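Long-range contacts in glutamine synthetase (Streptomyces coelicolor, PDB 4BAX), which belongs to the glutamine synthetase family, pairing an N-terminal beta-grasp domain with a larger catalytic domain in an assembly of ten copies of the chain: residues 174-179 with 225-230; 217-222 with 318-323; 119-124 with 210-215; 56-61 with 84-89. All blocks are in the same frame, centred on the assembly; numbering follows the deposited sequence.

Overall arrangement
From the N terminus, interaction 4 comes first: it packs strand 56-66 of the beta-grasp domain against the loop that leaves strand 75-82, closing a 22-residue loop without helix before the others begin. Interaction 3 closes 85 residues by pairing the end of strand 110-121 with strand 214-216, and interaction 1, closing 45, crosses it, its segment 174-179 falling between 119-124 and 210-215. Interaction 2 follows interaction 3 in series, spans 95 residues to the turn before helix 323-341, and crosses interaction 1. These three form one cluster: Gly179 O meets Phe119 N, Ala229 N meets Pro219 O, and Pro221 packs on Phe120. Interaction 4 stands apart, its centre about 28 to 38 Å from the other centres.

Interaction 1 of 4, residues 174-179 with 225-230; sequences AEVMPG and DWNGAG
Two loops at the ends of strands in the mixed sheet of the catalytic domain meet here: segment 174-179 joins strand 169-174 to strand 180-188, while the loop segment 225-230 leads into strand 231-236. Asn227 carries much of the contact. Its CB sits about equally near to two others, 4.1 Å from Val176 CB and 4.2 Å from Met177 CB. Beyond it, CG lies against Val176 CB and CG1, and OD1 has Val176 CG1 as its nearest neighbour across the contact, at 3.8 Å. The tip, ND2, lies over Val176 CB at 3.4 Å with CG2 close by, so that the amide crosses the valine obliquely. Both valine methyls therefore meet the amide, CG1 lying anti to the backbone N (chi1 174°) and CG2 beside it. ND2 also donates to a water that lies 2.8 Å from Glu175 OE1 and can donate to it, a bridge between the two loops. The same OE1 accepts Val176 N from above the carboxylate plane, while OE2 lies close to the carboxylate of Glu182; this proximity of like charges may raise the affinity of one of them for a proton. The backbone of Asn227 is held from outside, N by Gln137 and O by Gln180. Next to this polar part, Met177 runs extended as far as SD, 3.8 Å from Asn227 O and a little farther from Trp226 CB, then bends at chi3, and its end packs on Val222. Ser46 of a second subunit packs on Val176. Pro178 crosses the indole of Trp226 at about a right angle, its CD 4.1 Å from Trp226 CZ3.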
loop_
_atom_site.group_PDB
_atom_site.type_symbol
_atom_site.label_atom_id
_atom_site.label_comp_id
_atom_site.label_asym_id
_atom_site.label_seq_id
_atom_site.Cartn_x
_atom_site.Cartn_y
_atom_site.Cartn_z
ATOM N N ALA A 174 4.320 34.239 -4.376
ATOM C CA ALA A 174 3.815 33.071 -5.091
ATOM C C ALA A 174 3.335 33.504 -6.481
ATOM O O ALA A 174 2.640 34.528 -6.611
ATOM C CB ALA A 174 2.670 32.424 -4.302
ATOM N N GLU A 175 3.694 32.736 -7.518
ATOM C CA GLU A 175 3.364 33.119 -8.895
ATOM C C GLU A 175 2.077 32.497 -9.445
ATOM O O GLU A 175 1.370 31.786 -8.735
ATOM C CB GLU A 175 4.539 32.875 -9.837
ATOM C CG GLU A 175 5.453 34.096 -10.007
ATOM C CD GLU A 175 4.732 35.288 -10.665
ATOM O OE1 GLU A 175 3.949 35.061 -11.620
ATOM O OE2 GLU A 175 4.988 36.455 -10.266
ATOM N N VAL A 176 1.778 32.805 -10.705
ATOM C CA VAL A 176 0.518 32.442 -11.353
ATOM C C VAL A 176 0.287 30.922 -11.480
ATOM O O VAL A 176 -0.817 30.435 -11.260
ATOM C CB VAL A 176 0.405 33.117 -12.752
ATOM C CG1 VAL A 176 -0.851 32.612 -13.502
ATOM C CG2 VAL A 176 0.394 34.639 -12.612
ATOM N N MET A 177 1.334 30.185 -11.831
ATOM C CA MET A 177 1.279 28.731 -11.880
ATOM C C MET A 177 1.432 28.102 -10.493
ATOM O O MET A 177 2.208 28.574 -9.662
ATOM C CB MET A 177 2.361 28.207 -12.818
ATOM C CG MET A 177 2.170 26.739 -13.181
ATOM S SD MET A 177 3.545 26.077 -14.136
ATOM C CE MET A 177 3.593 24.393 -13.575
ATOM N N PRO A 178 0.677 27.026 -10.228
ATOM C CA PRO A 178 0.827 26.360 -8.932
ATOM C C PRO A 178 2.226 25.801 -8.703
ATOM O O PRO A 178 2.757 25.105 -9.573
ATOM C CB PRO A 178 -0.200 25.214 -9.008
ATOM C CG PRO A 178 -0.566 25.092 -10.442
ATOM C CD PRO A 178 -0.427 26.452 -11.017
ATOM N N GLY A 179 2.783 26.074 -7.525
ATOM C CA GLY A 179 4.136 25.678 -7.205
ATOM C C GLY A 179 5.173 26.562 -7.862
ATOM O O GLY A 179 6.369 26.236 -7.816
ATOM N N ASP A 225 -1.339 26.628 -21.536
ATOM C CA ASP A 225 -1.687 27.947 -21.036
ATOM C C ASP A 225 -1.109 28.181 -19.654
ATOM O O ASP A 225 -1.291 29.250 -19.071
ATOM C CB ASP A 225 -3.202 28.116 -21.007
ATOM C CG ASP A 225 -3.777 28.345 -22.390
ATOM O OD1 ASP A 225 -3.037 28.872 -23.260
ATOM O OD2 ASP A 225 -4.975 28.044 -22.595
ATOM N N TRP A 226 -0.432 27.167 -19.126
ATOM C CA TRP A 226 0.277 27.296 -17.856
ATOM C C TRP A 226 1.441 28.284 -17.980
ATOM O O TRP A 226 2.182 28.292 -18.959
ATOM C CB TRP A 226 0.731 25.917 -17.353
ATOM C CG TRP A 226 -0.425 24.963 -17.282
ATOM C CD1 TRP A 226 -0.800 24.043 -18.221
ATOM C CD2 TRP A 226 -1.386 24.872 -16.228
ATOM N NE1 TRP A 226 -1.932 23.375 -17.805
ATOM C CE2 TRP A 226 -2.307 23.866 -16.582
ATOM C CE3 TRP A 226 -1.551 25.535 -15.019
ATOM C CZ2 TRP A 226 -3.373 23.518 -15.770
ATOM C CZ3 TRP A 226 -2.616 25.182 -14.213
ATOM C CH2 TRP A 226 -3.508 24.186 -14.591
ATOM N N ASN A 227 1.599 29.110 -16.958
ATOM C CA ASN A 227 2.548 30.213 -17.005
ATOM C C ASN A 227 4.010 29.809 -17.128
ATOM O O ASN A 227 4.484 28.889 -16.456
ATOM C CB ASN A 227 2.364 31.137 -15.800
ATOM C CG ASN A 227 1.721 32.454 -16.175
ATOM O OD1 ASN A 227 0.774 32.502 -16.975
ATOM N ND2 ASN A 227 2.205 33.531 -15.576
ATOM N N GLY A 228 4.734 30.555 -17.952
ATOM C CA GLY A 228 6.169 30.385 -18.067
ATOM C C GLY A 228 6.923 30.993 -16.892
ATOM O O GLY A 228 6.364 31.764 -16.100
ATOM N N ALA A 229 8.186 30.603 -16.747
ATOM C CA ALA A 229 9.026 31.159 -15.700
ATOM C C ALA A 229 10.038 32.133 -16.303
ATOM O O ALA A 229 10.846 31.750 -17.163
ATOM C CB ALA A 229 9.719 30.033 -14.905
ATOM N N GLY A 230 9.979 33.395 -15.884
ATOM C CA GLY A 230 10.927 34.380 -16.386
ATOM C C GLY A 230 11.944 34.896 -15.372
ATOM O O GLY A 230 11.907 34.507 -14.199
HETATM O O HOH W 1 4.659 33.269 -13.593
#

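Interaction 2 of 4, residues 217-222 with 318-323; sequences LDPKPV and NANVDP
Both segments are irregular loops, and their backbones come closest at Leu217 and Asn320, CA to CA 4.9 Å. Asn318 to Val321 forms a type I beta turn, closed by Val321 N donating to Asn318 O. Leu217 O lies 3.2 Å from Asn320 N, but the angle is too poor for a hydrogen bond. Leu217 lies along the carbonyl of Ala319: its CB and CD1 both touch that oxygen, CD1 at 3.3 Å, while Ala319 O itself accepts from Gln115. Pro219 turns one side of its ring to two amides. Its CB and CG meet Asn318 ND2, the nearer at 3.3 Å, and its CD faces Asn320 ND2. The two asparagines are joined by a weak bond from Asn318 ND2 to Asn320 OD1, and Asn318 OD1 accepts from Arg274. Asn320 takes the crowded chi1 of 66°, with CG between its backbone N and carbonyl carbon; its ND2 donates to Ala269 O and to a water that donates to Asp218 OD1. The contact thus joins the loop before strand 231-236 to the turn before helix 323-341 by apolar carbons packed on amides and a carbonyl, while Ala319 O, Asn318 OD1 and Asn320 ND2 find hydrogen bonds outside the two segments.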
loop_
_atom_site.group_PDB
_atom_site.type_symbol
_atom_site.label_atom_id
_atom_site.label_comp_id
_atom_site.label_asym_id
_atom_site.label_seq_id
_atom_site.Cartn_x
_atom_site.Cartn_y
_atom_site.Cartn_z
ATOM N N LEU A 217 14.452 26.086 -13.352
ATOM C CA LEU A 217 14.431 27.406 -13.967
ATOM C C LEU A 217 14.033 27.242 -15.436
ATOM O O LEU A 217 14.252 28.145 -16.240
ATOM C CB LEU A 217 15.778 28.118 -13.838
ATOM C CG LEU A 217 16.232 28.454 -12.416
ATOM C CD1 LEU A 217 17.478 29.418 -12.370
ATOM C CD2 LEU A 217 15.065 29.009 -11.617
ATOM N N ASP A 218 13.435 26.092 -15.762
ATOM C CA ASP A 218 12.890 25.844 -17.099
ATOM C C ASP A 218 11.828 26.910 -17.375
ATOM O O ASP A 218 10.965 27.160 -16.543
ATOM C CB ASP A 218 12.298 24.419 -17.216
ATOM C CG ASP A 218 13.381 23.325 -17.398
ATOM O OD1 ASP A 218 14.570 23.675 -17.574
ATOM O OD2 ASP A 218 13.052 22.110 -17.357
ATOM N N PRO A 219 11.905 27.551 -18.545
ATOM C CA PRO A 219 11.048 28.678 -18.948
ATOM C C PRO A 219 9.590 28.307 -19.158
ATOM O O PRO A 219 8.719 29.141 -18.922
ATOM C CB PRO A 219 11.677 29.154 -20.267
ATOM C CG PRO A 219 12.444 27.995 -20.765
ATOM C CD PRO A 219 12.915 27.221 -19.566
ATOM N N LYS A 220 9.339 27.084 -19.611
ATOM C CA LYS A 220 7.984 26.587 -19.793
ATOM C C LYS A 220 7.849 25.143 -19.276
ATOM O O LYS A 220 7.732 24.205 -20.062
ATOM C CB LYS A 220 7.601 26.666 -21.285
ATOM C CG LYS A 220 6.114 26.486 -21.618
ATOM C CD LYS A 220 5.323 27.761 -21.355
ATOM C CE LYS A 220 3.895 27.663 -21.907
ATOM N NZ LYS A 220 2.940 28.601 -21.233
ATOM N N PRO A 221 7.829 24.966 -17.948
ATOM C CA PRO A 221 7.822 23.649 -17.303
ATOM C C PRO A 221 6.601 22.785 -17.683
ATOM O O PRO A 221 6.734 21.567 -17.828
ATOM C CB PRO A 221 7.840 23.998 -15.805
ATOM C CG PRO A 221 7.303 25.362 -15.727
ATOM C CD PRO A 221 7.780 26.052 -16.960
ATOM N N VAL A 222 5.437 23.403 -17.868
ATOM C CA VAL A 222 4.287 22.671 -18.400
ATOM C C VAL A 222 3.811 23.338 -19.692
ATOM O O VAL A 222 3.569 24.551 -19.725
ATOM C CB VAL A 222 3.117 22.626 -17.381
ATOM C CG1 VAL A 222 1.941 21.832 -17.937
ATOM C CG2 VAL A 222 3.574 22.031 -16.048
ATOM N N ASN A 318 14.517 34.659 -19.815
ATOM C CA ASN A 318 13.983 33.443 -19.210
ATOM C C ASN A 318 14.469 33.278 -17.789
ATOM O O ASN A 318 15.476 33.875 -17.418
ATOM C CB ASN A 318 14.464 32.237 -19.987
ATOM C CG ASN A 318 13.647 31.968 -21.217
ATOM O OD1 ASN A 318 12.728 32.736 -21.579
ATOM N ND2 ASN A 318 13.966 30.858 -21.876
ATOM N N ALA A 319 13.776 32.440 -17.014
ATOM C CA ALA A 319 14.218 32.103 -15.659
ATOM C C ALA A 319 15.570 31.391 -15.687
ATOM O O ALA A 319 16.289 31.404 -14.681
ATOM C CB ALA A 319 13.182 31.248 -14.950
ATOM N N ASN A 320 15.917 30.776 -16.826
ATOM C CA ASN A 320 17.198 30.072 -16.940
ATOM C C ASN A 320 18.306 30.912 -17.585
ATOM O O ASN A 320 19.324 30.369 -18.008
ATOM C CB ASN A 320 17.038 28.712 -17.648
ATOM C CG ASN A 320 16.637 28.859 -19.108
ATOM O OD1 ASN A 320 16.329 29.962 -19.576
ATOM N ND2 ASN A 320 16.596 27.737 -19.827
ATOM N N VAL A 321 18.117 32.225 -17.673
ATOM C CA VAL A 321 19.174 33.092 -18.198
ATOM C C VAL A 321 20.372 33.139 -17.248
ATOM O O VAL A 321 20.222 33.044 -16.032
ATOM C CB VAL A 321 18.653 34.525 -18.447
ATOM C CG1 VAL A 321 18.351 35.257 -17.129
ATOM C CG2 VAL A 321 19.634 35.307 -19.333
ATOM N N ASP A 322 21.569 33.231 -17.815
ATOM C CA ASP A 322 22.775 33.520 -17.043
ATOM C C ASP A 322 22.760 35.018 -16.738
ATOM O O ASP A 322 22.769 35.841 -17.663
ATOM C CB ASP A 322 24.019 33.164 -17.871
ATOM C CG ASP A 322 25.329 33.265 -17.071
ATOM O OD1 ASP A 322 25.374 33.974 -16.038
ATOM O OD2 ASP A 322 26.324 32.630 -17.487
ATOM N N PRO A 323 22.772 35.382 -15.444
ATOM C CA PRO A 323 22.777 36.802 -15.037
ATOM C C PRO A 323 23.989 37.570 -15.575
ATOM O O PRO A 323 23.832 38.732 -15.980
ATOM C CB PRO A 323 22.784 36.745 -13.496
ATOM C CG PRO A 323 23.184 35.333 -13.148
ATOM C CD PRO A 323 22.691 34.469 -14.291
HETATM O O HOH W 2 16.997 25.263 -17.858
#

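Interaction 3 of 4, residues 119-124 with 210-215; sequences FFKGTR and DFEVSA
The end of strand 110-121 pairs antiparallel with strand 214-216 in the mixed sheet of the catalytic domain. Phe120 and Ser214 form the hydrogen-bonded pair: Phe120 N donates to Ser214 O at 2.7 Å, from above the carbonyl plane, and Ser214 N donates back to Phe120 O at 2.8 Å, nearly along its C=O axis. Phe119 and Ala215 are the adjacent non-hydrogen-bonded pair. Here Phe119 CA makes a C-H...O contact with Ser214 O, which also lies at the edge of the phenyl ring, near its plane. With CG beside the backbone N (chi1 -74°), that ring brings CD1 to 4.0 Å from Val213 CG2 and CE1 toward Ala215 CB. Lys121, bent at chi2, runs alongside Glu212 and gives a weak hydrogen bond from NZ to Glu212 O. Its NZ is 4.2 Å from Glu212 OE1, beyond a salt bridge, a distance at which the opposite charges may still attract weakly. Ser214 OG is held by Asp147 of a third subunit. Glu212, at positive phi, is the Schellman residue that ends the preceding helix, while Lys121 opens a type II' turn to Arg124: a helix-to-strand junction set beside a beta hairpin.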
loop_
_atom_site.group_PDB
_atom_site.type_symbol
_atom_site.label_atom_id
_atom_site.label_comp_id
_atom_site.label_asym_id
_atom_site.label_seq_id
_atom_site.Cartn_x
_atom_site.Cartn_y
_atom_site.Cartn_z
ATOM N N PHE A 119 8.483 24.485 -8.554
ATOM C CA PHE A 119 8.758 23.249 -7.805
ATOM C C PHE A 119 8.284 21.979 -8.505
ATOM O O PHE A 119 7.176 21.931 -9.062
ATOM C CB PHE A 119 8.160 23.295 -6.395
ATOM C CG PHE A 119 8.906 24.178 -5.453
ATOM C CD1 PHE A 119 10.273 24.091 -5.349
ATOM C CD2 PHE A 119 8.231 25.146 -4.692
ATOM C CE1 PHE A 119 10.967 24.938 -4.479
ATOM C CE2 PHE A 119 8.917 25.996 -3.834
ATOM C CZ PHE A 119 10.289 25.889 -3.727
ATOM N N PHE A 120 9.088 20.925 -8.395
ATOM C CA PHE A 120 8.717 19.636 -8.959
ATOM C C PHE A 120 8.964 18.552 -7.926
ATOM O O PHE A 120 9.890 18.649 -7.116
ATOM C CB PHE A 120 9.534 19.336 -10.221
ATOM C CG PHE A 120 8.877 19.774 -11.499
ATOM C CD1 PHE A 120 8.749 21.128 -11.807
ATOM C CD2 PHE A 120 8.355 18.833 -12.389
ATOM C CE1 PHE A 120 8.121 21.537 -12.989
ATOM C CE2 PHE A 120 7.731 19.236 -13.586
ATOM C CZ PHE A 120 7.618 20.597 -13.878
ATOM N N LYS A 121 8.124 17.527 -7.946
ATOM C CA LYS A 121 8.397 16.317 -7.196
ATOM C C LYS A 121 8.517 15.176 -8.219
ATOM O O LYS A 121 7.509 14.649 -8.730
ATOM C CB LYS A 121 7.281 16.041 -6.193
ATOM C CG LYS A 121 7.509 14.718 -5.491
ATOM C CD LYS A 121 8.184 14.879 -4.140
ATOM C CE LYS A 121 8.934 13.586 -3.759
ATOM N NZ LYS A 121 9.247 13.440 -2.302
ATOM N N GLY A 122 9.764 14.803 -8.494
ATOM C CA GLY A 122 10.084 13.940 -9.621
ATOM C C GLY A 122 9.762 14.615 -10.942
ATOM O O GLY A 122 10.118 15.788 -11.138
ATOM N N THR A 123 9.065 13.899 -11.824
ATOM C CA THR A 123 8.652 14.447 -13.116
ATOM C C THR A 123 7.366 15.257 -12.991
ATOM O O THR A 123 6.918 15.901 -13.951
ATOM C CB THR A 123 8.447 13.329 -14.167
ATOM O OG1 THR A 123 7.705 12.244 -13.587
ATOM C CG2 THR A 123 9.783 12.836 -14.711
ATOM N N ARG A 124 6.761 15.202 -11.807
ATOM C CA ARG A 124 5.491 15.858 -11.553
ATOM C C ARG A 124 5.688 17.247 -10.956
ATOM O O ARG A 124 6.451 17.421 -9.995
ATOM C CB ARG A 124 4.683 15.017 -10.557
ATOM C CG ARG A 124 3.157 15.103 -10.732
ATOM C CD ARG A 124 2.488 15.426 -9.420
ATOM N NE ARG A 124 3.099 14.660 -8.345
ATOM C CZ ARG A 124 3.364 15.159 -7.139
ATOM N NH1 ARG A 124 3.076 16.433 -6.850
ATOM N NH2 ARG A 124 3.932 14.386 -6.216
ATOM N N ASP A 210 16.585 19.351 1.333
ATOM C CA ASP A 210 16.134 18.945 2.666
ATOM C C ASP A 210 14.651 18.613 2.731
ATOM O O ASP A 210 14.226 17.757 3.526
ATOM C CB ASP A 210 16.513 20.013 3.704
ATOM C CG ASP A 210 18.013 20.136 3.898
ATOM O OD1 ASP A 210 18.722 19.119 3.725
ATOM O OD2 ASP A 210 18.494 21.250 4.196
ATOM N N PHE A 211 13.880 19.243 1.845
ATOM C CA PHE A 211 12.451 19.009 1.763
ATOM C C PHE A 211 12.097 17.951 0.728
ATOM O O PHE A 211 10.920 17.702 0.475
ATOM C CB PHE A 211 11.738 20.313 1.430
ATOM C CG PHE A 211 11.895 21.369 2.486
ATOM C CD1 PHE A 211 12.996 22.230 2.465
ATOM C CD2 PHE A 211 10.942 21.531 3.488
ATOM C CE1 PHE A 211 13.147 23.227 3.434
ATOM C CE2 PHE A 211 11.096 22.515 4.461
ATOM C CZ PHE A 211 12.206 23.365 4.434
ATOM N N GLU A 212 13.110 17.357 0.107
ATOM C CA GLU A 212 12.905 16.319 -0.915
ATOM C C GLU A 212 12.107 16.800 -2.108
ATOM O O GLU A 212 11.334 16.022 -2.665
ATOM C CB GLU A 212 12.255 15.068 -0.337
ATOM C CG GLU A 212 13.140 14.233 0.526
ATOM C CD GLU A 212 12.352 13.134 1.211
ATOM O OE1 GLU A 212 11.124 13.308 1.465
ATOM O OE2 GLU A 212 12.968 12.081 1.481
ATOM N N VAL A 213 12.295 18.055 -2.514
ATOM C CA VAL A 213 11.644 18.552 -3.728
ATOM C C VAL A 213 12.687 19.156 -4.631
ATOM O O VAL A 213 13.837 19.339 -4.229
ATOM C CB VAL A 213 10.506 19.591 -3.453
ATOM C CG1 VAL A 213 9.505 19.064 -2.416
ATOM C CG2 VAL A 213 11.090 20.942 -3.028
ATOM N N SER A 214 12.264 19.493 -5.840
ATOM C CA SER A 214 13.164 20.048 -6.825
ATOM C C SER A 214 12.667 21.405 -7.278
ATOM O O SER A 214 11.455 21.673 -7.268
ATOM C CB SER A 214 13.254 19.124 -8.030
ATOM O OG SER A 214 13.977 17.953 -7.701
ATOM N N ALA A 215 13.609 22.236 -7.719
ATOM C CA ALA A 215 13.284 23.507 -8.328
ATOM C C ALA A 215 13.867 23.513 -9.733
ATOM O O ALA A 215 14.933 22.934 -9.973
ATOM C CB ALA A 215 13.854 24.656 -7.504
#

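Interaction 4 of 4, residues 56-61 with 84-89; sequences DCVLKP and TDMTPH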
loop_
_atom_site.group_PDB
_atom_site.type_symbol
_atom_site.label_atom_id
_atom_site.label_comp_id
_atom_site.label_asym_id
_atom_site.label_seq_id
_atom_site.Cartn_x
_atom_site.Cartn_y
_atom_site.Cartn_z
ATOM N N ASP A 56 42.183 20.918 -17.039
ATOM C CA ASP A 56 42.272 20.899 -15.605
ATOM C C ASP A 56 41.949 22.332 -15.349
ATOM O O ASP A 56 42.411 23.211 -16.080
ATOM C CB ASP A 56 43.708 20.627 -15.177
ATOM C CG ASP A 56 44.157 19.236 -15.530
ATOM O OD1 ASP A 56 43.280 18.348 -15.622
ATOM O OD2 ASP A 56 45.378 19.025 -15.707
ATOM N N CYS A 57 41.158 22.590 -14.321
ATOM C CA CYS A 57 40.615 23.923 -14.177
ATOM C C CYS A 57 41.001 24.531 -12.841
ATOM O O CYS A 57 41.382 23.821 -11.902
ATOM C CB CYS A 57 39.098 23.881 -14.335
ATOM S SG CYS A 57 38.547 23.262 -15.943
ATOM N N VAL A 58 40.958 25.858 -12.796
ATOM C CA VAL A 58 41.349 26.598 -11.618
ATOM C C VAL A 58 40.107 27.364 -11.103
ATOM O O VAL A 58 39.366 27.991 -11.882
ATOM C CB VAL A 58 42.492 27.581 -11.944
ATOM C CG1 VAL A 58 42.690 28.563 -10.810
ATOM C CG2 VAL A 58 43.792 26.804 -12.235
ATOM N N LEU A 59 39.907 27.309 -9.785
ATOM C CA LEU A 59 38.848 28.029 -9.111
ATOM C C LEU A 59 39.403 29.283 -8.466
ATOM O O LEU A 59 40.360 29.201 -7.662
ATOM C CB LEU A 59 38.216 27.130 -8.051
ATOM C CG LEU A 59 37.410 25.984 -8.684
ATOM C CD1 LEU A 59 36.876 24.972 -7.649
ATOM C CD2 LEU A 59 36.280 26.535 -9.562
ATOM N N LYS A 60 38.871 30.433 -8.865
ATOM C CA LYS A 60 39.307 31.676 -8.286
ATOM C C LYS A 60 38.123 32.374 -7.612
ATOM O O LYS A 60 37.178 32.756 -8.292
ATOM C CB LYS A 60 39.890 32.576 -9.373
ATOM C CG LYS A 60 40.460 33.861 -8.865
ATOM C CD LYS A 60 40.800 34.724 -10.071
ATOM C CE LYS A 60 41.352 36.074 -9.658
ATOM N NZ LYS A 60 42.566 35.821 -8.823
ATOM N N PRO A 61 38.179 32.543 -6.276
ATOM C CA PRO A 61 37.112 33.183 -5.486
ATOM C C PRO A 61 36.826 34.598 -5.991
ATOM O O PRO A 61 37.771 35.342 -6.277
ATOM C CB PRO A 61 37.708 33.248 -4.069
ATOM C CG PRO A 61 38.747 32.164 -4.030
ATOM C CD PRO A 61 39.202 31.893 -5.426
ATOM N N THR A 84 44.767 26.829 -16.686
ATOM C CA THR A 84 45.968 26.659 -15.843
ATOM C C THR A 84 46.933 27.853 -15.918
ATOM O O THR A 84 47.736 28.073 -15.017
ATOM C CB THR A 84 46.724 25.351 -16.195
ATOM O OG1 THR A 84 46.989 25.320 -17.602
ATOM C CG2 THR A 84 45.868 24.141 -15.844
ATOM N N ASP A 85 46.827 28.630 -16.989
ATOM C CA ASP A 85 47.635 29.831 -17.168
ATOM C C ASP A 85 46.943 31.038 -16.520
ATOM O O ASP A 85 47.287 32.183 -16.799
ATOM C CB ASP A 85 47.919 30.087 -18.658
ATOM C CG ASP A 85 46.648 30.337 -19.477
ATOM O OD1 ASP A 85 45.532 30.343 -18.900
ATOM O OD2 ASP A 85 46.760 30.486 -20.717
ATOM N N MET A 86 45.897 30.772 -15.737
ATOM C CA MET A 86 45.213 31.807 -14.959
ATOM C C MET A 86 44.395 32.753 -15.841
ATOM O O MET A 86 43.904 33.784 -15.370
ATOM C CB MET A 86 46.184 32.590 -14.071
ATOM C CG MET A 86 46.829 31.747 -12.995
ATOM S SD MET A 86 45.615 31.086 -11.849
ATOM C CE MET A 86 46.182 29.393 -11.731
ATOM N N THR A 87 44.260 32.412 -17.121
ATOM C CA THR A 87 43.364 33.162 -17.993
ATOM C C THR A 87 41.954 32.586 -17.857
ATOM O O THR A 87 41.797 31.449 -17.406
ATOM C CB THR A 87 43.842 33.099 -19.475
ATOM O OG1 THR A 87 43.772 31.754 -19.960
ATOM C CG2 THR A 87 45.279 33.575 -19.586
ATOM N N PRO A 88 40.920 33.372 -18.226
ATOM C CA PRO A 88 39.549 32.852 -18.114
ATOM C C PRO A 88 39.313 31.648 -19.015
ATOM O O PRO A 88 39.804 31.605 -20.151
ATOM C CB PRO A 88 38.680 34.033 -18.585
ATOM C CG PRO A 88 39.519 35.241 -18.357
ATOM C CD PRO A 88 40.944 34.811 -18.567
ATOM N N HIS A 89 38.606 30.661 -18.468
ATOM C CA HIS A 89 38.196 29.467 -19.188
ATOM C C HIS A 89 37.091 29.927 -20.146
ATOM O O HIS A 89 36.442 30.942 -19.879
ATOM C CB HIS A 89 37.676 28.436 -18.178
ATOM C CG HIS A 89 37.366 27.101 -18.777
ATOM N ND1 HIS A 89 36.173 26.842 -19.427
ATOM C CD2 HIS A 89 38.076 25.947 -18.816
ATOM C CE1 HIS A 89 36.169 25.591 -19.851
ATOM N NE2 HIS A 89 37.312 25.028 -19.493
HETATM O O HOH W 3 43.845 25.033 -18.651
#
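Val58 spreads both methyls over the tip of Met86, CG2 lying 3.6 Å from Met86 CE and CG1 almost as close, with Met86 SD next along. The two side chains cross at about a right angle. Met86 is bent at chi2 (-62°) and again at chi3, which folds its end back onto the strand. At the start of the strand segment, Thr84 CG2 of the loop touches Asp56 O at 3.6 Å. A water accepts from Thr84 N at 2.8 Å and donates weakly to Asp56 O, joining loop and strand. Farther down the loop, His89 brings CD2 to 4.0 Å from Cys57 SG; the sulfur sits obliquely, 49° off the ring normal. Both ring nitrogens of His89 have partners, Ser91 N donating to ND1 and NE2 bonding to Gln49 O, which favours a neutral ring with its proton on NE2. Within the loop, Asp85 OD1 accepts from Thr87 N, which makes an Asx turn, and also from Thr87 OG1. Asp56 turns to a third subunit, in a salt bridge with its Arg294, and Trp302 of that subunit packs on Val58 and Thr84. Apolar and sulfur contacts carry the packing of the loop on this beta-grasp strand, while the less well ordered Asp56 carboxylate faces the subunit interface.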